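Long-range contact in staphylococcal enterotoxin-like toxin (PDB 4DXF), which probably binds host glycans as a superantigen-like protein of Staphylococcus aureus with an OB-fold domain joined to a beta-grasp domain: residues Phe16-Glu29 / Asp142-Tyr156. Residues are numbered along the deposited sequence; the frame is centred on the assembly and turned at random.
Sequences FKDLRAYYTKPSLE and DFKLRKQLIEKNNLY
Y23 lies flat on R146: ring and guanidinium planes are 12° apart, and CD of R146 stands over the ring centre in a CH-pi contact, 3.4 Å from the centroid. CD2 of Y22 covers the opposite face of the Y23 ring. Y23 OH donates to the syn lone pair of D142 OD2 at 2.5 Å, the carboxylate standing steeply across the ring plane, and also bonds to the backbone N of L182. R146 grips D142 OD1 side-on through NE and NH2, while its NH1 donates to Y156 OH at 2.9 Å; that hydroxyl also bonds to L178 O. The Y156 ring is sandwiched between CB of L19, 3.7 Å from its centroid, and CG of L155. F143, its ring swung away from the backbone N (chi1 -167°), directs one edge at the Y22 face in an offset edge-to-face pair, the planes 88° apart, and CZ to 3.3 Å from K25 O. K147, bent at chi3, brings NZ to K25 O at 2.7 Å; a water links the same NZ to S27 OG. Farther along, K144 NZ forms a salt bridge with E29 OE2 at 2.7 Å. The contact packs helix 17-22 and the turn after it, which runs on into OB-fold strand 28-31, over beta-grasp helix 138-153. D142 probably offsets the charge of R146, whose in-plane bonds should hold the guanidinium flat against Y23.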
ATOM      1  N   PHE A  16      -1.178  18.141   9.038  1.00 36.06           N
ATOM      2  CA  PHE A  16      -1.280  16.865   8.279  1.00 34.62           C
ATOM      3  C   PHE A  16      -0.697  16.960   6.861  1.00 35.03           C
ATOM      4  O   PHE A  16      -0.948  16.080   6.029  1.00 34.41           O
ATOM      5  CB  PHE A  16      -2.756  16.449   8.164  1.00 33.55           C
ATOM      6  CG  PHE A  16      -3.498  16.404   9.472  1.00 34.39           C
ATOM      7  CD1 PHE A  16      -2.996  15.718  10.559  1.00 32.05           C
ATOM      8  CD2 PHE A  16      -4.718  17.080   9.598  1.00 35.58           C
ATOM      9  CE1 PHE A  16      -3.705  15.701  11.777  1.00 36.32           C
ATOM     10  CE2 PHE A  16      -5.433  17.080  10.784  1.00 33.34           C
ATOM     11  CZ  PHE A  16      -4.930  16.384  11.883  1.00 33.07           C
ATOM     12  N   LYS A  17       0.072  18.010   6.584  1.00 34.50           N
ATOM     13  CA  LYS A  17       0.530  18.368   5.238  1.00 36.11           C
ATOM     14  C   LYS A  17       1.335  17.236   4.607  1.00 34.74           C
ATOM     15  O   LYS A  17       1.122  16.870   3.422  1.00 36.06           O
ATOM     16  CB  LYS A  17       1.364  19.680   5.304  1.00 35.90           C
ATOM     17  CG  LYS A  17       2.368  19.974   4.190  1.00 41.19           C
ATOM     18  CD  LYS A  17       2.970  21.416   4.299  1.00 45.22           C
ATOM     19  CE  LYS A  17       3.769  21.600   5.593  1.00 50.27           C
ATOM     20  NZ  LYS A  17       5.090  20.890   5.553  1.00 53.99           N
ATOM     21  N   ASP A  18       2.252  16.698   5.385  1.00 34.15           N
ATOM     22  CA  ASP A  18       3.155  15.658   4.875  1.00 33.40           C
ATOM     23  C   ASP A  18       2.399  14.370   4.541  1.00 31.98           C
ATOM     24  O   ASP A  18       2.632  13.791   3.422  1.00 29.94           O
ATOM     25  CB  ASP A  18       4.265  15.383   5.863  1.00 33.94           C
ATOM     26  CG  ASP A  18       5.265  16.524   5.926  1.00 36.47           C
ATOM     27  OD1 ASP A  18       5.157  17.470   5.124  1.00 36.44           O
ATOM     28  OD2 ASP A  18       6.167  16.442   6.762  1.00 42.46           O
ATOM     29  N   LEU A  19       1.518  13.943   5.461  1.00 29.99           N
ATOM     30  CA  LEU A  19       0.715  12.735   5.237  1.00 29.40           C
ATOM     31  C   LEU A  19      -0.262  12.921   4.109  1.00 29.98           C
ATOM     32  O   LEU A  19      -0.464  11.999   3.355  1.00 30.13           O
ATOM     33  CB  LEU A  19      -0.067  12.257   6.455  1.00 29.19           C
ATOM     34  CG  LEU A  19       0.690  11.598   7.597  1.00 27.62           C
ATOM     35  CD1 LEU A  19      -0.073  11.684   8.883  1.00 29.34           C
ATOM     36  CD2 LEU A  19       1.140  10.153   7.312  1.00 30.24           C
ATOM     37  N   ARG A  20      -0.907  14.082   3.988  1.00 29.18           N
ATOM     38  CA  ARG A  20      -1.845  14.281   2.917  1.00 30.15           C
ATOM     39  C   ARG A  20      -1.084  14.296   1.575  1.00 30.50           C
ATOM     40  O   ARG A  20      -1.619  13.838   0.556  1.00 31.04           O
ATOM     41  CB  ARG A  20      -2.588  15.605   3.070  1.00 30.59           C
ATOM     42  CG  ARG A  20      -3.806  15.716   2.223  1.00 29.48           C
ATOM     43  CD  ARG A  20      -4.537  17.076   2.447  1.00 34.42           C
ATOM     44  NE  ARG A  20      -5.845  16.975   1.794  1.00 33.67           N
ATOM     45  CZ  ARG A  20      -6.001  17.030   0.473  1.00 38.12           C
ATOM     46  NH1 ARG A  20      -4.965  17.268  -0.331  1.00 36.70           N
ATOM     47  NH2 ARG A  20      -7.204  16.860  -0.050  1.00 39.56           N
ATOM     48  N   ALA A  21       0.137  14.831   1.570  1.00 29.66           N
ATOM     49  CA  ALA A  21       0.930  14.910   0.351  1.00 30.88           C
ATOM     50  C   ALA A  21       1.244  13.484  -0.095  1.00 29.70           C
ATOM     51  O   ALA A  21       1.104  13.153  -1.289  1.00 31.95           O
ATOM     52  CB  ALA A  21       2.286  15.700   0.583  1.00 29.24           C
ATOM     53  N   TYR A  22       1.674  12.670   0.840  1.00 28.00           N
ATOM     54  CA  TYR A  22       2.257  11.356   0.490  1.00 25.98           C
ATOM     55  C   TYR A  22       1.127  10.533  -0.091  1.00 25.36           C
ATOM     56  O   TYR A  22       1.261   9.925  -1.194  1.00 24.43           O
ATOM     57  CB  TYR A  22       2.868  10.672   1.706  1.00 26.46           C
ATOM     58  CG  TYR A  22       3.448   9.319   1.331  1.00 23.97           C
ATOM     59  CD1 TYR A  22       4.618   9.244   0.587  1.00 28.30           C
ATOM     60  CD2 TYR A  22       2.755   8.153   1.617  1.00 26.76           C
ATOM     61  CE1 TYR A  22       5.130   7.981   0.197  1.00 30.47           C
ATOM     62  CE2 TYR A  22       3.249   6.890   1.227  1.00 24.25           C
ATOM     63  CZ  TYR A  22       4.428   6.811   0.536  1.00 30.81           C
ATOM     64  OH  TYR A  22       4.906   5.537   0.142  1.00 27.04           O
ATOM     65  N   TYR A  23      -0.004  10.540   0.609  1.00 23.47           N
ATOM     66  CA  TYR A  23      -1.136   9.655   0.236  1.00 24.01           C
ATOM     67  C   TYR A  23      -2.046  10.164  -0.896  1.00 23.72           C
ATOM     68  O   TYR A  23      -3.043   9.531  -1.236  1.00 24.71           O
ATOM     69  CB  TYR A  23      -1.878   9.210   1.476  1.00 23.81           C
ATOM     70  CG  TYR A  23      -1.140   8.169   2.343  1.00 23.98           C
ATOM     71  CD1 TYR A  23      -0.985   6.856   1.887  1.00 21.63           C
ATOM     72  CD2 TYR A  23      -0.538   8.515   3.552  1.00 23.03           C
ATOM     73  CE1 TYR A  23      -0.328   5.893   2.642  1.00 20.00           C
ATOM     74  CE2 TYR A  23       0.086   7.576   4.345  1.00 23.02           C
ATOM     75  CZ  TYR A  23       0.249   6.228   3.844  1.00 22.99           C
ATOM     76  OH  TYR A  23       0.862   5.282   4.573  1.00 20.15           O
ATOM     77  N   THR A  24      -1.656  11.272  -1.520  1.00 23.84           N
ATOM     78  CA  THR A  24      -2.303  11.734  -2.738  1.00 25.64           C
ATOM     79  C   THR A  24      -1.375  11.607  -3.960  1.00 24.00           C
ATOM     80  O   THR A  24      -1.720  12.036  -5.052  1.00 23.96           O
ATOM     81  CB  THR A  24      -2.862  13.211  -2.582  1.00 24.71           C
ATOM     82  OG1 THR A  24      -1.823  14.069  -2.102  1.00 27.73           O
ATOM     83  CG2 THR A  24      -4.002  13.171  -1.607  1.00 27.37           C
ATOM     84  N   LYS A  25      -0.176  11.081  -3.720  1.00 25.38           N
ATOM     85  CA  LYS A  25       0.779  10.742  -4.787  1.00 26.29           C
ATOM     86  C   LYS A  25       0.146   9.770  -5.780  1.00 25.70           C
ATOM     87  O   LYS A  25      -0.764   9.002  -5.428  1.00 23.34           O
ATOM     88  CB  LYS A  25       2.049  10.135  -4.200  1.00 26.31           C
ATOM     89  CG  LYS A  25       2.988  11.209  -3.735  1.00 30.41           C
ATOM     90  CD  LYS A  25       3.956  10.650  -2.767  1.00 32.62           C
ATOM     91  CE  LYS A  25       5.239  10.219  -3.361  1.00 33.39           C
ATOM     92  NZ  LYS A  25       6.087  11.110  -4.256  1.00 30.74           N
ATOM     93  N   PRO A  26       0.539   9.888  -7.057  1.00 26.11           N
ATOM     94  CA  PRO A  26      -0.021   8.907  -8.013  1.00 25.41           C
ATOM     95  C   PRO A  26       0.663   7.535  -7.818  1.00 23.84           C
ATOM     96  O   PRO A  26       1.830   7.461  -7.365  1.00 24.46           O
ATOM     97  CB  PRO A  26       0.306   9.511  -9.404  1.00 25.90           C
ATOM     98  CG  PRO A  26       1.553  10.393  -9.170  1.00 28.08           C
ATOM     99  CD  PRO A  26       1.514  10.813  -7.662  1.00 27.91           C
ATOM    100  N   SER A  27      -0.073   6.455  -8.117  1.00 22.22           N
ATOM    101  CA  SER A  27       0.491   5.065  -8.032  1.00 20.74           C
ATOM    102  C   SER A  27       0.493   4.457  -9.441  1.00 19.96           C
ATOM    103  O   SER A  27      -0.204   4.949 -10.351  1.00 20.00           O
ATOM    104  CB  SER A  27      -0.302   4.131  -7.141  1.00 18.63           C
ATOM    105  OG  SER A  27      -1.703   4.105  -7.534  1.00 20.21           O
ATOM    106  N   LEU A  28       1.310   3.409  -9.604  1.00 19.80           N
ATOM    107  CA  LEU A  28       1.373   2.705 -10.916  1.00 21.01           C
ATOM    108  C   LEU A  28       1.238   1.232 -10.569  1.00 20.29           C
ATOM    109  O   LEU A  28       1.577   0.716  -9.445  1.00 20.87           O
ATOM    110  CB  LEU A  28       2.727   2.957 -11.618  1.00 22.18           C
ATOM    111  CG  LEU A  28       3.080   4.378 -12.126  1.00 21.10           C
ATOM    112  CD1 LEU A  28       4.575   4.643 -12.320  1.00 27.48           C
ATOM    113  CD2 LEU A  28       2.236   4.754 -13.347  1.00 28.89           C
ATOM    114  N   GLU A  29       0.739   0.442 -11.525  1.00 20.75           N
ATOM    115  CA  GLU A  29       0.571  -0.953 -11.183  1.00 20.39           C
ATOM    116  C   GLU A  29       1.134  -1.762 -12.342  1.00 21.27           C
ATOM    117  O   GLU A  29       0.684  -1.522 -13.453  1.00 21.23           O
ATOM    118  CB  GLU A  29      -0.895  -1.298 -11.043  1.00 23.61           C
ATOM    119  CG  GLU A  29      -1.476  -0.804  -9.714  1.00 23.79           C
ATOM    120  CD  GLU A  29      -2.944  -1.069  -9.527  1.00 32.68           C
ATOM    121  OE1 GLU A  29      -3.423  -2.129  -9.992  1.00 32.32           O
ATOM    122  OE2 GLU A  29      -3.618  -0.193  -8.929  1.00 30.63           O
ATOM    123  N   ASP A 142      -2.942  -0.196   2.192  1.00 19.55           N
ATOM    124  CA  ASP A 142      -2.739   1.030   2.988  1.00 21.17           C
ATOM    125  C   ASP A 142      -2.835   2.300   2.079  1.00 20.79           C
ATOM    126  O   ASP A 142      -3.586   3.241   2.394  1.00 21.36           O
ATOM    127  CB  ASP A 142      -1.369   0.966   3.637  1.00 19.96           C
ATOM    128  CG  ASP A 142      -0.966   2.337   4.295  1.00 18.62           C
ATOM    129  OD1 ASP A 142      -1.619   2.607   5.366  1.00 22.79           O
ATOM    130  OD2 ASP A 142      -0.031   3.039   3.808  1.00 19.45           O
ATOM    131  N   PHE A 143      -2.201   2.327   0.902  1.00 17.45           N
ATOM    132  CA  PHE A 143      -2.153   3.485   0.080  1.00 18.92           C
ATOM    133  C   PHE A 143      -3.526   3.802  -0.547  1.00 19.50           C
ATOM    134  O   PHE A 143      -4.013   4.934  -0.498  1.00 19.46           O
ATOM    135  CB  PHE A 143      -1.111   3.323  -0.972  1.00 18.90           C
ATOM    136  CG  PHE A 143      -0.768   4.569  -1.670  1.00 18.96           C
ATOM    137  CD1 PHE A 143       0.213   5.418  -1.096  1.00 19.93           C
ATOM    138  CD2 PHE A 143      -1.396   4.969  -2.908  1.00 19.55           C
ATOM    139  CE1 PHE A 143       0.536   6.596  -1.681  1.00 19.11           C
ATOM    140  CE2 PHE A 143      -1.002   6.204  -3.522  1.00 19.39           C
ATOM    141  CZ  PHE A 143      -0.013   6.982  -2.894  1.00 21.73           C
ATOM    142  N   LYS A 144      -4.147   2.802  -1.187  1.00 17.21           N
ATOM    143  CA  LYS A 144      -5.424   3.050  -1.795  1.00 17.68           C
ATOM    144  C   LYS A 144      -6.505   3.452  -0.809  1.00 19.50           C
ATOM    145  O   LYS A 144      -7.358   4.304  -1.141  1.00 23.33           O
ATOM    146  CB  LYS A 144      -5.858   1.799  -2.512  1.00 18.20           C
ATOM    147  CG  LYS A 144      -5.013   1.652  -3.767  1.00 16.48           C
ATOM    148  CD  LYS A 144      -5.448   0.381  -4.629  1.00 22.53           C
ATOM    149  CE  LYS A 144      -4.828   0.541  -6.057  1.00 22.55           C
ATOM    150  NZ  LYS A 144      -5.241  -0.672  -6.869  1.00 21.34           N
ATOM    151  N   LEU A 145      -6.522   2.819   0.378  1.00 18.29           N
ATOM    152  CA  LEU A 145      -7.551   3.106   1.374  1.00 18.33           C
ATOM    153  C   LEU A 145      -7.319   4.546   1.887  1.00 19.92           C
ATOM    154  O   LEU A 145      -8.283   5.325   1.919  1.00 18.93           O
ATOM    155  CB  LEU A 145      -7.527   2.055   2.466  1.00 17.51           C
ATOM    156  CG  LEU A 145      -8.227   0.681   2.127  1.00 17.79           C
ATOM    157  CD1 LEU A 145      -7.885  -0.336   3.131  1.00 17.76           C
ATOM    158  CD2 LEU A 145      -9.761   0.921   2.101  1.00 20.31           C
ATOM    159  N   ARG A 146      -6.057   4.933   2.184  1.00 19.27           N
ATOM    160  CA  ARG A 146      -5.888   6.355   2.678  1.00 20.94           C
ATOM    161  C   ARG A 146      -6.261   7.377   1.616  1.00 21.27           C
ATOM    162  O   ARG A 146      -6.933   8.364   1.913  1.00 19.92           O
ATOM    163  CB  ARG A 146      -4.466   6.589   3.185  1.00 19.55           C
ATOM    164  CG  ARG A 146      -4.205   5.736   4.387  1.00 20.97           C
ATOM    165  CD  ARG A 146      -3.006   6.335   5.210  1.00 19.83           C
ATOM    166  NE  ARG A 146      -2.281   5.276   5.886  1.00 18.89           N
ATOM    167  CZ  ARG A 146      -1.449   5.429   6.909  1.00 23.86           C
ATOM    168  NH1 ARG A 146      -1.289   6.650   7.487  1.00 21.54           N
ATOM    169  NH2 ARG A 146      -0.794   4.363   7.317  1.00 21.58           N
ATOM    170  N   LYS A 147      -5.845   7.172   0.345  1.00 20.55           N
ATOM    171  CA  LYS A 147      -6.205   8.042  -0.705  1.00 20.12           C
ATOM    172  C   LYS A 147      -7.696   8.206  -0.774  1.00 20.97           C
ATOM    173  O   LYS A 147      -8.161   9.362  -0.871  1.00 22.65           O
ATOM    174  CB  LYS A 147      -5.676   7.539  -2.073  1.00 20.56           C
ATOM    175  CG  LYS A 147      -5.998   8.493  -3.195  1.00 21.67           C
ATOM    176  CD  LYS A 147      -5.384   8.048  -4.549  1.00 21.77           C
ATOM    177  CE  LYS A 147      -3.969   8.624  -4.694  1.00 28.87           C
ATOM    178  NZ  LYS A 147      -3.340   8.217  -5.981  1.00 29.40           N
ATOM    179  N   GLN A 148      -8.437   7.110  -0.788  1.00 21.52           N
ATOM    180  CA  GLN A 148      -9.900   7.164  -0.789  1.00 22.95           C
ATOM    181  C   GLN A 148     -10.450   7.986   0.393  1.00 24.25           C
ATOM    182  O   GLN A 148     -11.423   8.780   0.244  1.00 24.28           O
ATOM    183  CB  GLN A 148     -10.469   5.777  -0.730  1.00 24.81           C
ATOM    184  CG  GLN A 148     -12.019   5.780  -0.742  1.00 28.36           C
ATOM    185  CD  GLN A 148     -12.590   4.417  -0.368  1.00 33.99           C
ATOM    186  OE1 GLN A 148     -12.040   3.383  -0.749  1.00 33.06           O
ATOM    187  NE2 GLN A 148     -13.705   4.405   0.379  1.00 33.97           N
ATOM    188  N   LEU A 149      -9.828   7.831   1.543  1.00 21.86           N
ATOM    189  CA  LEU A 149     -10.356   8.510   2.756  1.00 23.39           C
ATOM    190  C   LEU A 149     -10.080   9.973   2.717  1.00 24.39           C
ATOM    191  O   LEU A 149     -10.906  10.781   3.269  1.00 24.48           O
ATOM    192  CB  LEU A 149      -9.740   7.873   4.036  1.00 22.55           C
ATOM    193  CG  LEU A 149     -10.180   6.443   4.394  1.00 21.49           C
ATOM    194  CD1 LEU A 149      -9.308   5.913   5.488  1.00 21.93           C
ATOM    195  CD2 LEU A 149     -11.677   6.304   4.761  1.00 21.57           C
ATOM    196  N   ILE A 150      -8.923  10.345   2.156  1.00 23.98           N
ATOM    197  CA  ILE A 150      -8.616  11.733   1.850  1.00 25.95           C
ATOM    198  C   ILE A 150      -9.655  12.326   0.909  1.00 27.77           C
ATOM    199  O   ILE A 150     -10.227  13.399   1.197  1.00 26.45           O
ATOM    200  CB  ILE A 150      -7.171  11.921   1.300  1.00 25.79           C
ATOM    201  CG1 ILE A 150      -6.173  11.449   2.369  1.00 24.09           C
ATOM    202  CG2 ILE A 150      -6.950  13.363   0.744  1.00 27.85           C
ATOM    203  CD1 ILE A 150      -4.689  11.381   1.874  1.00 21.74           C
ATOM    204  N   GLU A 151      -9.915  11.640  -0.198  1.00 27.87           N
ATOM    205  CA  GLU A 151     -10.773  12.158  -1.247  1.00 28.99           C
ATOM    206  C   GLU A 151     -12.236  12.215  -0.831  1.00 30.86           C
ATOM    207  O   GLU A 151     -12.935  13.189  -1.212  1.00 31.08           O
ATOM    208  CB  GLU A 151     -10.607  11.287  -2.519  1.00 30.02           C
ATOM    209  CG  GLU A 151      -9.308  11.579  -3.321  1.00 31.61           C
ATOM    210  CD  GLU A 151      -9.082  10.570  -4.501  1.00 36.62           C
ATOM    211  OE1 GLU A 151      -9.943   9.690  -4.749  1.00 41.11           O
ATOM    212  OE2 GLU A 151      -8.037  10.654  -5.160  1.00 38.04           O
ATOM    213  N   LYS A 152     -12.716  11.206  -0.084  1.00 29.83           N
ATOM    214  CA  LYS A 152     -14.145  11.067   0.175  1.00 31.37           C
ATOM    215  C   LYS A 152     -14.534  11.467   1.601  1.00 30.69           C
ATOM    216  O   LYS A 152     -15.694  11.781   1.832  1.00 31.37           O
ATOM    217  CB  LYS A 152     -14.645   9.677  -0.144  1.00 32.04           C
ATOM    218  CG  LYS A 152     -14.364   9.255  -1.626  1.00 37.96           C
ATOM    219  CD  LYS A 152     -14.927   7.830  -1.935  1.00 45.25           C
ATOM    220  CE  LYS A 152     -16.454   7.742  -1.792  1.00 48.58           C
ATOM    221  NZ  LYS A 152     -16.975   6.315  -1.612  1.00 50.33           N
ATOM    222  N   ASN A 153     -13.572  11.515   2.531  1.00 29.01           N
ATOM    223  CA  ASN A 153     -13.907  11.578   3.996  1.00 28.73           C
ATOM    224  C   ASN A 153     -13.104  12.618   4.705  1.00 27.58           C
ATOM    225  O   ASN A 153     -13.103  12.712   5.952  1.00 29.31           O
ATOM    226  CB  ASN A 153     -13.721  10.215   4.687  1.00 26.74           C
ATOM    227  CG  ASN A 153     -14.495   9.138   4.022  1.00 28.99           C
ATOM    228  OD1 ASN A 153     -13.977   8.404   3.179  1.00 25.19           O
ATOM    229  ND2 ASN A 153     -15.766   9.061   4.338  1.00 29.32           N
ATOM    230  N   ASN A 154     -12.374  13.353   3.907  1.00 27.72           N
ATOM    231  CA  ASN A 154     -11.524  14.442   4.353  1.00 29.49           C
ATOM    232  C   ASN A 154     -10.431  14.065   5.342  1.00 28.99           C
ATOM    233  O   ASN A 154      -9.982  14.881   6.177  1.00 29.59           O
ATOM    234  CB  ASN A 154     -12.357  15.668   4.845  1.00 31.53           C
ATOM    235  CG  ASN A 154     -11.549  16.953   4.804  1.00 32.99           C
ATOM    236  OD1 ASN A 154     -10.678  17.137   3.918  1.00 37.18           O
ATOM    237  ND2 ASN A 154     -11.807  17.853   5.773  1.00 36.73           N
ATOM    238  N   LEU A 155      -9.917  12.818   5.229  1.00 26.55           N
ATOM    239  CA  LEU A 155      -8.788  12.490   6.050  1.00 24.66           C
ATOM    240  C   LEU A 155      -7.652  13.419   5.748  1.00 24.73           C
ATOM    241  O   LEU A 155      -7.378  13.802   4.609  1.00 24.44           O
ATOM    242  CB  LEU A 155      -8.318  11.035   5.847  1.00 25.50           C
ATOM    243  CG  LEU A 155      -7.100  10.630   6.702  1.00 21.71           C
ATOM    244  CD1 LEU A 155      -7.465  10.294   8.105  1.00 21.13           C
ATOM    245  CD2 LEU A 155      -6.641   9.327   5.943  1.00 22.95           C
ATOM    246  N   TYR A 156      -6.986  13.795   6.818  1.00 26.69           N
ATOM    247  CA  TYR A 156      -5.880  14.753   6.794  1.00 27.49           C
ATOM    248  C   TYR A 156      -6.329  16.159   6.436  1.00 30.25           C
ATOM    249  O   TYR A 156      -5.509  16.975   6.027  1.00 30.79           O
ATOM    250  CB  TYR A 156      -4.663  14.301   5.972  1.00 28.61           C
ATOM    251  CG  TYR A 156      -4.168  12.925   6.362  1.00 26.58           C
ATOM    252  CD1 TYR A 156      -4.010  12.550   7.708  1.00 24.24           C
ATOM    253  CD2 TYR A 156      -3.867  11.968   5.363  1.00 25.37           C
ATOM    254  CE1 TYR A 156      -3.543  11.266   8.076  1.00 22.73           C
ATOM    255  CE2 TYR A 156      -3.409  10.700   5.713  1.00 22.55           C
ATOM    256  CZ  TYR A 156      -3.284  10.311   7.039  1.00 22.10           C
ATOM    257  OH  TYR A 156      -2.859   9.041   7.509  1.00 23.76           O
TER
HETATM  258  O   HOH W   1      -8.321  15.863   3.174  1.00 31.63           O
HETATM  259  O   HOH W   2      -3.521   5.087  -5.823  1.00 24.31           O